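Local coordinates for BPT4 GENE 59 helicase assembly protein (Enterobacteria phage T4, PDB 1C1K), which loads the replicative helicase onto fork DNA covered by the single-stranded-DNA-binding protein, serving phage DNA replication, recombination and repair, at residues L22-K27 with W41-S46; F136-K141 with D172-Q177; L164-N169 with I199-A204. One frame throughout, in Å; residues are numbered along the deposited sequence.

Contact 1: residues L22-K27 with W41-S46; sequences LYLMIK and WCMRVS
Side-chain packing between helix 16-30 and the chain leading into helix 47-52 is apolar across residues 22-27 and 41-46, with two methionines interlocked at its middle and no polar bond between the two segments. Met25 leaves the helix with CG in the crowded position between the backbone N and the carbonyl carbon (chi1 76°), and a bend at its last torsion sets the methyl CE against the backbone of the loop, 3.2 Å from Trp41 C. Met43 reaches back the other way. Its CG lies anti to the backbone N, the chain turns at chi3 (81°), and its CE settles on the helix backbone 3.7 Å from Met25 CA; the side chains of Met43 and Leu24 cross at about a right angle.

Aliphatic branches extend the contact on both flanks. Leu24 CD2 meets Val45 CG1 at 4.0 Å, the two side chains crossing obliquely. At the other flank the six-membered end of the Trp41 indole presents its edge to Ile26, with CZ3 3.8 Å from Ile26 CG1 and Ile26 CD1 also in the ring plane. Leu22 and Ile26 in turn pack on helix 68-81, while Tyr34 touches both methionines.

Because apolar side chains meet one another and the backbone, the loop is probably held mainly by close fit and the hydrophobic effect, the flexible methionines laying their methyl ends against backbone.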
loop_
_atom_site.group_PDB
_atom_site.type_symbol
_atom_site.label_atom_id
_atom_site.label_comp_id
_atom_site.label_asym_id
_atom_site.label_seq_id
_atom_site.Cartn_x
_atom_site.Cartn_y
_atom_site.Cartn_z
ATOM N N LEU A 22 -0.041 18.138 0.239
ATOM C CA LEU A 22 0.546 16.838 -0.073
ATOM C C LEU A 22 -0.271 15.726 0.598
ATOM O O LEU A 22 -0.593 14.716 -0.025
ATOM C CB LEU A 22 2.000 16.781 0.404
ATOM C CG LEU A 22 2.738 15.460 0.146
ATOM C CD1 LEU A 22 3.051 15.320 -1.344
ATOM C CD2 LEU A 22 4.031 15.421 0.966
ATOM N N TYR A 23 -0.602 15.915 1.869
ATOM C CA TYR A 23 -1.389 14.929 2.593
ATOM C C TYR A 23 -2.740 14.708 1.915
ATOM O O TYR A 23 -3.150 13.568 1.688
ATOM C CB TYR A 23 -1.623 15.384 4.036
ATOM C CG TYR A 23 -2.818 14.725 4.690
ATOM C CD1 TYR A 23 -2.821 13.359 4.970
ATOM C CD2 TYR A 23 -3.951 15.463 5.017
ATOM C CE1 TYR A 23 -3.930 12.748 5.563
ATOM C CE2 TYR A 23 -5.060 14.864 5.606
ATOM C CZ TYR A 23 -5.042 13.510 5.875
ATOM O OH TYR A 23 -6.144 12.917 6.452
ATOM N N LEU A 24 -3.427 15.803 1.595
ATOM C CA LEU A 24 -4.742 15.722 0.965
ATOM C C LEU A 24 -4.709 15.017 -0.382
ATOM O O LEU A 24 -5.591 14.217 -0.687
ATOM C CB LEU A 24 -5.354 17.121 0.799
ATOM C CG LEU A 24 -6.880 17.130 0.629
ATOM C CD1 LEU A 24 -7.546 16.562 1.870
ATOM C CD2 LEU A 24 -7.370 18.553 0.391
ATOM N N MET A 25 -3.702 15.312 -1.195
ATOM C CA MET A 25 -3.605 14.671 -2.496
ATOM C C MET A 25 -3.349 13.174 -2.341
ATOM O O MET A 25 -3.923 12.378 -3.070
ATOM C CB MET A 25 -2.511 15.330 -3.341
ATOM C CG MET A 25 -1.082 14.966 -2.985
ATOM S SD MET A 25 0.078 15.617 -4.222
ATOM C CE MET A 25 -0.906 15.512 -5.683
ATOM N N ILE A 26 -2.506 12.785 -1.387
ATOM C CA ILE A 26 -2.226 11.368 -1.183
ATOM C C ILE A 26 -3.444 10.676 -0.574
ATOM O O ILE A 26 -3.750 9.531 -0.906
ATOM C CB ILE A 26 -0.972 11.169 -0.286
ATOM C CG1 ILE A 26 0.263 11.679 -1.036
ATOM C CG2 ILE A 26 -0.794 9.674 0.077
ATOM C CD1 ILE A 26 1.524 11.795 -0.186
ATOM N N LYS A 27 -4.153 11.382 0.299
ATOM C CA LYS A 27 -5.347 10.826 0.927
ATOM C C LYS A 27 -6.395 10.528 -0.140
ATOM O O LYS A 27 -6.993 9.451 -0.160
ATOM C CB LYS A 27 -5.922 11.812 1.945
ATOM C CG LYS A 27 -7.137 11.290 2.702
ATOM C CD LYS A 27 -7.837 12.420 3.440
ATOM C CE LYS A 27 -8.933 11.894 4.345
ATOM N NZ LYS A 27 -9.958 12.943 4.585
ATOM N N TRP A 41 1.981 14.600 -8.906
ATOM C CA TRP A 41 2.016 15.071 -7.520
ATOM C C TRP A 41 1.686 16.550 -7.298
ATOM O O TRP A 41 2.252 17.214 -6.421
ATOM C CB TRP A 41 3.375 14.741 -6.899
ATOM C CG TRP A 41 3.681 13.278 -6.939
ATOM C CD1 TRP A 41 4.229 12.586 -7.979
ATOM C CD2 TRP A 41 3.463 12.323 -5.890
ATOM N NE1 TRP A 41 4.369 11.258 -7.645
ATOM C CE2 TRP A 41 3.907 11.070 -6.369
ATOM C CE3 TRP A 41 2.937 12.404 -4.592
ATOM C CZ2 TRP A 41 3.843 9.904 -5.593
ATOM C CZ3 TRP A 41 2.871 11.245 -3.822
ATOM C CH2 TRP A 41 3.323 10.013 -4.327
ATOM N N CYS A 42 0.752 17.049 -8.096
ATOM C CA CYS A 42 0.296 18.423 -7.991
ATOM C C CYS A 42 -1.210 18.366 -7.877
ATOM O O CYS A 42 -1.855 17.538 -8.518
ATOM C CB CYS A 42 0.657 19.215 -9.244
ATOM S SG CYS A 42 2.407 19.519 -9.452
ATOM N N MET A 43 -1.776 19.235 -7.056
ATOM C CA MET A 43 -3.221 19.278 -6.902
ATOM C C MET A 43 -3.606 20.590 -6.257
ATOM O O MET A 43 -2.899 21.100 -5.386
ATOM C CB MET A 43 -3.724 18.111 -6.043
ATOM C CG MET A 43 -5.248 17.941 -6.068
ATOM S SD MET A 43 -5.873 16.588 -5.023
ATOM C CE MET A 43 -5.854 17.394 -3.433
ATOM N N ARG A 44 -4.715 21.152 -6.711
ATOM C CA ARG A 44 -5.198 22.396 -6.148
ATOM C C ARG A 44 -6.149 21.989 -5.034
ATOM O O ARG A 44 -6.804 20.950 -5.125
ATOM C CB ARG A 44 -5.938 23.207 -7.211
ATOM C CG ARG A 44 -5.233 24.492 -7.604
ATOM C CD ARG A 44 -5.449 24.824 -9.068
ATOM N NE ARG A 44 -4.781 23.867 -9.947
ATOM C CZ ARG A 44 -4.590 24.053 -11.251
ATOM N NH1 ARG A 44 -5.017 25.166 -11.837
ATOM N NH2 ARG A 44 -3.971 23.123 -11.970
ATOM N N VAL A 45 -6.210 22.787 -3.975
ATOM C CA VAL A 45 -7.098 22.478 -2.863
ATOM C C VAL A 45 -7.925 23.700 -2.481
ATOM O O VAL A 45 -7.612 24.818 -2.877
ATOM C CB VAL A 45 -6.303 22.014 -1.625
ATOM C CG1 VAL A 45 -5.299 20.946 -2.027
ATOM C CG2 VAL A 45 -5.586 23.201 -0.990
ATOM N N SER A 46 -8.982 23.477 -1.708
ATOM C CA SER A 46 -9.843 24.563 -1.257
ATOM C C SER A 46 -9.223 25.219 -0.020
ATOM O O SER A 46 -9.045 24.570 1.018
ATOM C CB SER A 46 -11.233 24.020 -0.915
ATOM O OG SER A 46 -11.913 24.881 -0.018
#

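Contact 2: residues F136-K141 with D172-Q177; sequences FEYNPK and DKHDEQ
Tyr138 sets its CB over the centre of the His174 imidazole, 4.0 Å from the ring centroid and 13° off the normal, a CH-pi contact. With CG anti to the backbone N (chi1 169°), the phenol then swings past the histidine and turns its edge toward the same ring. The result is a T-shaped pair, its planes 70° apart. The imidazole edge is used as well, for Phe136 O lies in the ring plane at 3.5 Å from His174 CE1. The polar end of the histidine looks elsewhere: NE2 is hydrogen-bonded to Ser145 OG and ND1 weakly to Ile170 O, while Trp183 meets the ring.

Farther out, the phenol runs alongside Gln177, the two side chains sliding past each other in opposite directions. Gln177 CB comes within 3.5 Å of Tyr138 CD2. A water in the plane of the phenol joins the hydroxyl to the backbone carbonyl of Gln177, 2.8 Å from Tyr138 OH and donating to Gln177 O at 3.1 Å, so that this carbonyl is tied to residues 136-141 through the water.

On another flank Glu137, bent at chi2, forms a salt bridge with Lys173, whose chain is itself bent at three torsions: Lys173 NZ lies 2.9 Å from Glu137 OE1, and the side chains cross obliquely.

Bonded firmly at NE2 and weakly at ND1, the buried imidazole is probably restrained in rotation as it offers Tyr138 a face. The ion pair and the bridging water lie at the margins of this surface contact, where solvent probably weakens the charge attraction, so that ring packing is likely to carry much of the hold.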
loop_
_atom_site.group_PDB
_atom_site.type_symbol
_atom_site.label_atom_id
_atom_site.label_comp_id
_atom_site.label_asym_id
_atom_site.label_seq_id
_atom_site.Cartn_x
_atom_site.Cartn_y
_atom_site.Cartn_z
ATOM N N PHE A 136 -4.513 -18.403 -4.800
ATOM C CA PHE A 136 -4.679 -17.111 -5.445
ATOM C C PHE A 136 -5.959 -16.858 -6.225
ATOM O O PHE A 136 -6.255 -15.715 -6.556
ATOM C CB PHE A 136 -3.466 -16.866 -6.342
ATOM C CG PHE A 136 -2.163 -17.148 -5.662
ATOM C CD1 PHE A 136 -1.593 -18.415 -5.716
ATOM C CD2 PHE A 136 -1.522 -16.154 -4.923
ATOM C CE1 PHE A 136 -0.406 -18.692 -5.043
ATOM C CE2 PHE A 136 -0.338 -16.423 -4.249
ATOM C CZ PHE A 136 0.221 -17.693 -4.308
ATOM N N GLU A 137 -6.723 -17.909 -6.503
ATOM C CA GLU A 137 -7.953 -17.752 -7.266
ATOM C C GLU A 137 -9.165 -17.334 -6.440
ATOM O O GLU A 137 -9.387 -17.816 -5.337
ATOM C CB GLU A 137 -8.275 -19.052 -8.004
ATOM C CG GLU A 137 -7.279 -19.419 -9.087
ATOM C CD GLU A 137 -7.391 -18.532 -10.315
ATOM O OE1 GLU A 137 -6.353 -18.291 -10.971
ATOM O OE2 GLU A 137 -8.513 -18.076 -10.628
ATOM N N TYR A 138 -9.955 -16.423 -6.996
ATOM C CA TYR A 138 -11.167 -15.957 -6.337
ATOM C C TYR A 138 -12.131 -17.148 -6.209
ATOM O O TYR A 138 -12.249 -17.963 -7.128
ATOM C CB TYR A 138 -11.796 -14.840 -7.178
ATOM C CG TYR A 138 -13.183 -14.436 -6.756
ATOM C CD1 TYR A 138 -13.380 -13.575 -5.674
ATOM C CD2 TYR A 138 -14.305 -14.895 -7.448
ATOM C CE1 TYR A 138 -14.662 -13.177 -5.293
ATOM C CE2 TYR A 138 -15.592 -14.505 -7.078
ATOM C CZ TYR A 138 -15.764 -13.646 -6.000
ATOM O OH TYR A 138 -17.029 -13.240 -5.641
ATOM N N ASN A 139 -12.800 -17.245 -5.061
ATOM C CA ASN A 139 -13.753 -18.324 -4.784
ATOM C C ASN A 139 -15.165 -17.745 -4.656
ATOM O O ASN A 139 -15.513 -17.178 -3.629
ATOM C CB ASN A 139 -13.366 -19.036 -3.478
ATOM C CG ASN A 139 -14.186 -20.296 -3.223
ATOM O OD1 ASN A 139 -13.866 -21.091 -2.337
ATOM N ND2 ASN A 139 -15.246 -20.482 -3.996
ATOM N N PRO A 140 -15.998 -17.897 -5.699
ATOM C CA PRO A 140 -17.372 -17.378 -5.686
ATOM C C PRO A 140 -18.203 -17.783 -4.468
ATOM O O PRO A 140 -19.046 -17.021 -4.002
ATOM C CB PRO A 140 -17.975 -17.914 -6.983
ATOM C CG PRO A 140 -16.805 -18.187 -7.868
ATOM C CD PRO A 140 -15.682 -18.590 -6.960
ATOM N N LYS A 141 -17.971 -18.986 -3.961
ATOM C CA LYS A 141 -18.708 -19.486 -2.809
ATOM C C LYS A 141 -18.600 -18.549 -1.610
ATOM O O LYS A 141 -19.610 -18.165 -1.014
ATOM C CB LYS A 141 -18.177 -20.863 -2.409
ATOM C CG LYS A 141 -19.149 -22.007 -2.605
ATOM C CD LYS A 141 -18.467 -23.343 -2.325
ATOM C CE LYS A 141 -18.522 -24.267 -3.531
ATOM N NZ LYS A 141 -19.830 -24.154 -4.234
ATOM N N ASP A 172 -7.139 -7.423 -10.493
ATOM C CA ASP A 172 -8.084 -7.236 -11.586
ATOM C C ASP A 172 -9.056 -8.401 -11.727
ATOM O O ASP A 172 -10.237 -8.189 -11.962
ATOM C CB ASP A 172 -7.334 -6.989 -12.895
ATOM C CG ASP A 172 -6.585 -5.662 -12.896
ATOM O OD1 ASP A 172 -5.828 -5.410 -13.852
ATOM O OD2 ASP A 172 -6.753 -4.872 -11.938
ATOM N N LYS A 173 -8.565 -9.627 -11.566
ATOM C CA LYS A 173 -9.434 -10.801 -11.663
ATOM C C LYS A 173 -10.463 -10.815 -10.534
ATOM O O LYS A 173 -11.614 -11.192 -10.737
ATOM C CB LYS A 173 -8.602 -12.080 -11.624
ATOM C CG LYS A 173 -7.748 -12.278 -12.859
ATOM C CD LYS A 173 -7.704 -13.734 -13.262
ATOM C CE LYS A 173 -6.409 -14.386 -12.818
ATOM N NZ LYS A 173 -6.619 -15.825 -12.488
ATOM N N HIS A 174 -10.052 -10.410 -9.337
ATOM C CA HIS A 174 -10.972 -10.365 -8.212
ATOM C C HIS A 174 -12.032 -9.294 -8.493
ATOM O O HIS A 174 -13.229 -9.515 -8.297
ATOM C CB HIS A 174 -10.215 -10.023 -6.920
ATOM C CG HIS A 174 -9.642 -11.214 -6.207
ATOM N ND1 HIS A 174 -8.827 -12.135 -6.828
ATOM C CD2 HIS A 174 -9.745 -11.612 -4.916
ATOM C CE1 HIS A 174 -8.450 -13.051 -5.951
ATOM N NE2 HIS A 174 -8.994 -12.756 -4.783
ATOM N N ASP A 175 -11.577 -8.135 -8.964
ATOM C CA ASP A 175 -12.458 -7.010 -9.270
ATOM C C ASP A 175 -13.549 -7.355 -10.284
ATOM O O ASP A 175 -14.686 -6.901 -10.157
ATOM C CB ASP A 175 -11.641 -5.834 -9.815
ATOM C CG ASP A 175 -11.044 -4.973 -8.718
ATOM O OD1 ASP A 175 -10.272 -4.051 -9.056
ATOM O OD2 ASP A 175 -11.343 -5.210 -7.529
ATOM N N GLU A 176 -13.203 -8.148 -11.292
ATOM C CA GLU A 176 -14.174 -8.518 -12.315
ATOM C C GLU A 176 -15.155 -9.600 -11.882
ATOM O O GLU A 176 -16.222 -9.732 -12.473
ATOM C CB GLU A 176 -13.467 -8.963 -13.607
ATOM C CG GLU A 176 -12.165 -9.729 -13.417
ATOM C CD GLU A 176 -11.135 -9.442 -14.514
ATOM O OE1 GLU A 176 -10.592 -10.408 -15.094
ATOM O OE2 GLU A 176 -10.863 -8.253 -14.798
ATOM N N GLN A 177 -14.815 -10.356 -10.843
ATOM C CA GLN A 177 -15.682 -11.441 -10.387
ATOM C C GLN A 177 -16.548 -11.160 -9.161
ATOM O O GLN A 177 -17.325 -12.019 -8.747
ATOM C CB GLN A 177 -14.847 -12.698 -10.117
ATOM C CG GLN A 177 -14.072 -13.215 -11.319
ATOM C CD GLN A 177 -13.137 -14.361 -10.965
ATOM O OE1 GLN A 177 -11.959 -14.149 -10.672
ATOM N NE2 GLN A 177 -13.659 -15.584 -10.990
HETATM O O HOH W 1 -19.019 -14.161 -7.368
#

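Contact 3: residues L164-N169 with I199-A204; sequences LDSFLN and IDSQKA
Ser166 and Ser201 are the nearest pair where the last turn of helix 158-168 meets the first turn of helix 201-216, their CA atoms 5.2 Å apart. Ser166 points its CB at the partner segment, whereas Ser201 reaches across through OG and donates to Ser166 O; the modelled length of 2.4 Å between Ser201 OG and Ser166 O is very short, and the hydroxyl position is less certain. Ser166 holds its own OG in the crowded position between backbone N and carbonyl carbon (chi1 78°), which lets it bond back to Leu163 O. Its CB rests against the CG2 branch of Ile199 at 3.8 Å.

Phe167, likewise with CG in the crowded position (chi1 58°), brings its ring obliquely against the first turn of helix 201-216, CE2 4.0 Å from Ala204 CB. Leu164 O sits over the centre of one ring face, and Phe208 meets the ring from farther along the partner helix.

The small side chains here are consistent with the close approach of one helix end and another's start. Asp200, the N-cap residue, accepts a weak bond from Lys203 N through OD1, the N-cap arrangement of a helix start, here following directly on the short strand 197-199 in the largely helical C-terminal part.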
loop_
_atom_site.group_PDB
_atom_site.type_symbol
_atom_site.label_atom_id
_atom_site.label_comp_id
_atom_site.label_asym_id
_atom_site.label_seq_id
_atom_site.Cartn_x
_atom_site.Cartn_y
_atom_site.Cartn_z
ATOM N N LEU A 164 2.891 -9.990 -5.827
ATOM C CA LEU A 164 2.327 -11.214 -6.385
ATOM C C LEU A 164 1.422 -10.840 -7.564
ATOM O O LEU A 164 1.450 -11.479 -8.615
ATOM C CB LEU A 164 1.514 -11.959 -5.321
ATOM C CG LEU A 164 2.293 -12.597 -4.164
ATOM C CD1 LEU A 164 1.340 -12.935 -3.031
ATOM C CD2 LEU A 164 3.006 -13.849 -4.651
ATOM N N ASP A 165 0.625 -9.795 -7.382
ATOM C CA ASP A 165 -0.286 -9.329 -8.420
ATOM C C ASP A 165 0.422 -8.969 -9.727
ATOM O O ASP A 165 -0.140 -9.159 -10.813
ATOM C CB ASP A 165 -1.061 -8.109 -7.924
ATOM C CG ASP A 165 -1.939 -7.500 -9.003
ATOM O OD1 ASP A 165 -3.048 -8.031 -9.218
ATOM O OD2 ASP A 165 -1.520 -6.496 -9.629
ATOM N N SER A 166 1.648 -8.461 -9.625
ATOM C CA SER A 166 2.397 -8.052 -10.808
ATOM C C SER A 166 2.542 -9.146 -11.861
ATOM O O SER A 166 2.589 -8.849 -13.053
ATOM C CB SER A 166 3.772 -7.487 -10.413
ATOM O OG SER A 166 4.719 -8.493 -10.103
ATOM N N PHE A 167 2.602 -10.406 -11.438
ATOM C CA PHE A 167 2.717 -11.495 -12.409
ATOM C C PHE A 167 1.567 -12.496 -12.334
ATOM O O PHE A 167 1.464 -13.371 -13.190
ATOM C CB PHE A 167 4.067 -12.223 -12.278
ATOM C CG PHE A 167 4.328 -12.793 -10.914
ATOM C CD1 PHE A 167 3.995 -14.110 -10.622
ATOM C CD2 PHE A 167 4.904 -12.010 -9.917
ATOM C CE1 PHE A 167 4.229 -14.643 -9.356
ATOM C CE2 PHE A 167 5.144 -12.532 -8.642
ATOM C CZ PHE A 167 4.803 -13.853 -8.362
ATOM N N LEU A 168 0.699 -12.363 -11.331
ATOM C CA LEU A 168 -0.439 -13.273 -11.185
ATOM C C LEU A 168 -1.793 -12.633 -11.501
ATOM O O LEU A 168 -2.809 -13.328 -11.571
ATOM C CB LEU A 168 -0.470 -13.871 -9.773
ATOM C CG LEU A 168 0.726 -14.739 -9.357
ATOM C CD1 LEU A 168 0.521 -15.234 -7.935
ATOM C CD2 LEU A 168 0.884 -15.916 -10.320
ATOM N N ASN A 169 -1.818 -11.310 -11.666
ATOM C CA ASN A 169 -3.052 -10.597 -12.007
ATOM C C ASN A 169 -4.219 -10.862 -11.043
ATOM O O ASN A 169 -5.363 -11.021 -11.468
ATOM C CB ASN A 169 -3.468 -10.976 -13.441
ATOM C CG ASN A 169 -4.581 -10.091 -13.989
ATOM O OD1 ASN A 169 -5.442 -10.553 -14.750
ATOM N ND2 ASN A 169 -4.569 -8.820 -13.610
ATOM N N ILE A 199 7.156 -1.687 -10.020
ATOM C CA ILE A 199 7.546 -3.079 -9.846
ATOM C C ILE A 199 7.999 -3.772 -11.117
ATOM O O ILE A 199 7.363 -3.656 -12.163
ATOM C CB ILE A 199 6.367 -3.892 -9.250
ATOM C CG1 ILE A 199 6.074 -3.412 -7.824
ATOM C CG2 ILE A 199 6.675 -5.393 -9.292
ATOM C CD1 ILE A 199 4.712 -3.836 -7.308
ATOM N N ASP A 200 9.110 -4.494 -11.012
ATOM C CA ASP A 200 9.634 -5.266 -12.125
ATOM C C ASP A 200 9.019 -6.653 -11.951
ATOM O O ASP A 200 9.494 -7.462 -11.147
ATOM C CB ASP A 200 11.158 -5.365 -12.048
ATOM C CG ASP A 200 11.754 -6.082 -13.244
ATOM O OD1 ASP A 200 11.063 -6.944 -13.827
ATOM O OD2 ASP A 200 12.913 -5.787 -13.606
ATOM N N SER A 201 7.950 -6.906 -12.699
ATOM C CA SER A 201 7.219 -8.168 -12.651
ATOM C C SER A 201 8.078 -9.412 -12.790
ATOM O O SER A 201 7.906 -10.373 -12.044
ATOM C CB SER A 201 6.149 -8.187 -13.742
ATOM O OG SER A 201 4.866 -8.037 -13.170
ATOM N N GLN A 202 8.989 -9.401 -13.757
ATOM C CA GLN A 202 9.861 -10.542 -13.994
ATOM C C GLN A 202 10.717 -10.870 -12.777
ATOM O O GLN A 202 10.856 -12.029 -12.402
ATOM C CB GLN A 202 10.758 -10.278 -15.208
ATOM C CG GLN A 202 11.533 -11.494 -15.688
ATOM C CD GLN A 202 10.644 -12.699 -15.950
ATOM O OE1 GLN A 202 10.998 -13.827 -15.607
ATOM N NE2 GLN A 202 9.488 -12.466 -16.564
ATOM N N LYS A 203 11.291 -9.843 -12.161
ATOM C CA LYS A 203 12.127 -10.039 -10.987
ATOM C C LYS A 203 11.306 -10.583 -9.823
ATOM O O LYS A 203 11.760 -11.465 -9.106
ATOM C CB LYS A 203 12.800 -8.720 -10.596
ATOM C CG LYS A 203 13.886 -8.270 -11.581
ATOM C CD LYS A 203 14.557 -6.987 -11.114
ATOM C CE LYS A 203 15.659 -6.564 -12.075
ATOM N NZ LYS A 203 16.136 -5.173 -11.811
ATOM N N ALA A 204 10.098 -10.059 -9.640
ATOM C CA ALA A 204 9.225 -10.525 -8.562
ATOM C C ALA A 204 8.873 -11.992 -8.818
ATOM O O ALA A 204 8.852 -12.811 -7.896
ATOM C CB ALA A 204 7.959 -9.676 -8.510
#

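Contact 1 stands apart from the others, its centre 29 Å from that of contact 3 and 32 Å from that of contact 2, and lies in the N-terminal part of the protein; the other two share the C-terminal part. It is partly buried and held by apolar side-chain packing without a polar bond between its segments, whereas contacts 2 and 3 are surface contacts that add polar links: an ion pair and a water in one, a serine-to-carbonyl bond in the other. These two touch where Phe136 packs on Leu164 and Leu168 and where Lys173 lies by the Leu168 carbonyl; helices 158-168 and 170-177 are consecutive. Contacts 1 and 2 each fix a loop to a helix, while contact 3 joins two helix ends.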